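ATP-dependent RNA helicase HrpB (Escherichia coli, PDB 6EUD) hydrolyses ATP to ADP and phosphate as a bacterial DExH-box RNA helicase that binds single-stranded RNA. Local coordinates at residues L125-E130 with M158-D163. Numbering follows the deposited sequence.
Sequences LDEFHE and MSATLD
The imidazole of His129 meets Ser159 at the end of strand 154-159 and Ala160 and Thr161 just beyond it. CA of Ser159 sits at the ring's edge, near its plane, and the carbonyl O of Glu127 lies over one face, 4.0 Å above it and offset toward the rim. The Ala160 N and Thr161 CG2 come in obliquely, His129 ND1 being 3.1 Å from Ala160 N. His129 CE1 also touches Ala160 CB at 3.4 Å. With CG set between the backbone N and the carbonyl carbon (chi1 58°), the torsion brings the ND1-CE1 side of the ring to Ala160, while His129 CB rests 3.6 Å from Thr161 CG2. NE2 of His129 hydrogen-bonds Thr280 OG1.

One backbone bond pairs the strand ends, Met158 N donating to Leu125 O (3.0 Å); a second, from Phe128 N to Met158 O (2.9 Å), fastens the turn after strand 120-125. Asp126 crosses the Met158 side chain at a slant, OD2 3.5 Å from Met158 CB. Asp126 OD1 hydrogen-bonds Ser37 OG, and Glu127 OE2 forms a salt bridge to Lys36, a predicted ATP-binding residue. Here the DEFH box (motif II, Walker B) and the Ser-Ala-Thr motif III lie side by side at the C-terminal ends of adjacent parallel strands in the RecA-like ATPase domain of superfamily 2 helicases.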
# COMPACT_ATOMS: atom_id res chain seq x y z
N LEU A 125 -19.32 12.70 -10.88
CA LEU A 125 -18.68 11.47 -10.42
C LEU A 125 -19.71 10.55 -9.78
O LEU A 125 -20.12 10.76 -8.64
CB LEU A 125 -17.56 11.78 -9.42
CG LEU A 125 -16.47 12.75 -9.86
CD1 LEU A 125 -15.47 12.94 -8.75
CD2 LEU A 125 -15.79 12.23 -11.10
N ASP A 126 -20.13 9.53 -10.52
CA ASP A 126 -21.21 8.67 -10.08
C ASP A 126 -20.70 7.48 -9.26
O ASP A 126 -19.54 7.10 -9.38
CB ASP A 126 -22.02 8.20 -11.29
CG ASP A 126 -23.41 7.73 -10.92
OD1 ASP A 126 -23.96 6.89 -11.66
OD2 ASP A 126 -23.94 8.18 -9.88
N GLU A 127 -21.59 6.91 -8.45
CA GLU A 127 -21.27 5.79 -7.56
C GLU A 127 -20.01 6.07 -6.75
O GLU A 127 -19.15 5.21 -6.59
CB GLU A 127 -21.10 4.49 -8.37
CG GLU A 127 -22.22 4.27 -9.38
CD GLU A 127 -23.60 4.13 -8.74
OE1 GLU A 127 -23.71 3.57 -7.63
OE2 GLU A 127 -24.60 4.58 -9.36
N PHE A 128 -19.92 7.29 -6.21
CA PHE A 128 -18.71 7.71 -5.50
C PHE A 128 -18.45 6.93 -4.21
O PHE A 128 -17.32 6.83 -3.75
CB PHE A 128 -18.76 9.20 -5.18
CG PHE A 128 -17.44 9.74 -4.70
CD1 PHE A 128 -17.18 9.87 -3.34
CD2 PHE A 128 -16.44 10.07 -5.61
CE1 PHE A 128 -15.94 10.33 -2.90
CE2 PHE A 128 -15.21 10.53 -5.17
CZ PHE A 128 -14.97 10.66 -3.81
N HIS A 129 -19.51 6.39 -3.62
CA HIS A 129 -19.41 5.64 -2.38
C HIS A 129 -18.53 4.39 -2.50
O HIS A 129 -18.10 3.83 -1.49
CB HIS A 129 -20.80 5.23 -1.93
CG HIS A 129 -21.51 4.41 -2.95
ND1 HIS A 129 -22.24 4.97 -3.97
CD2 HIS A 129 -21.56 3.07 -3.13
CE1 HIS A 129 -22.73 4.01 -4.74
NE2 HIS A 129 -22.33 2.85 -4.25
N GLU A 130 -18.27 3.94 -3.73
CA GLU A 130 -17.46 2.74 -3.97
C GLU A 130 -15.99 3.03 -3.76
O GLU A 130 -15.18 2.12 -3.63
CB GLU A 130 -17.69 2.20 -5.38
CG GLU A 130 -19.08 1.57 -5.58
CD GLU A 130 -19.26 0.93 -6.95
OE1 GLU A 130 -19.92 -0.12 -7.03
OE2 GLU A 130 -18.75 1.48 -7.94
N MET A 158 -22.05 12.16 -6.84
CA MET A 158 -23.23 11.37 -6.52
C MET A 158 -22.85 10.12 -5.75
O MET A 158 -22.06 9.29 -6.22
CB MET A 158 -23.99 10.96 -7.78
CG MET A 158 -24.62 12.10 -8.57
SD MET A 158 -25.52 11.41 -9.97
CE MET A 158 -26.14 12.88 -10.74
N SER A 159 -23.45 9.98 -4.58
CA SER A 159 -23.24 8.82 -3.75
C SER A 159 -24.60 8.15 -3.50
O SER A 159 -25.63 8.83 -3.42
CB SER A 159 -22.57 9.24 -2.45
OG SER A 159 -22.39 8.16 -1.56
N ALA A 160 -24.61 6.83 -3.40
CA ALA A 160 -25.86 6.11 -3.15
C ALA A 160 -26.08 5.83 -1.66
O ALA A 160 -27.16 5.37 -1.27
CB ALA A 160 -25.89 4.80 -3.95
N THR A 161 -25.08 6.11 -0.84
CA THR A 161 -25.20 5.86 0.60
C THR A 161 -25.57 7.14 1.29
O THR A 161 -25.11 8.21 0.90
CB THR A 161 -23.91 5.34 1.24
OG1 THR A 161 -22.94 6.40 1.32
CG2 THR A 161 -23.36 4.14 0.43
N LEU A 162 -26.38 7.01 2.34
CA LEU A 162 -27.02 8.15 2.97
C LEU A 162 -26.02 9.22 3.32
O LEU A 162 -26.03 10.28 2.70
CB LEU A 162 -27.82 7.71 4.21
CG LEU A 162 -29.05 8.55 4.55
CD1 LEU A 162 -29.64 9.22 3.31
CD2 LEU A 162 -30.08 7.67 5.22
N ASP A 163 -25.16 8.99 4.30
CA ASP A 163 -24.18 10.03 4.60
C ASP A 163 -22.73 9.67 4.29
O ASP A 163 -22.31 8.51 4.29
CB ASP A 163 -24.33 10.49 6.05
CG ASP A 163 -25.74 10.99 6.35
OD1 ASP A 163 -26.64 10.82 5.50
OD2 ASP A 163 -25.97 11.59 7.42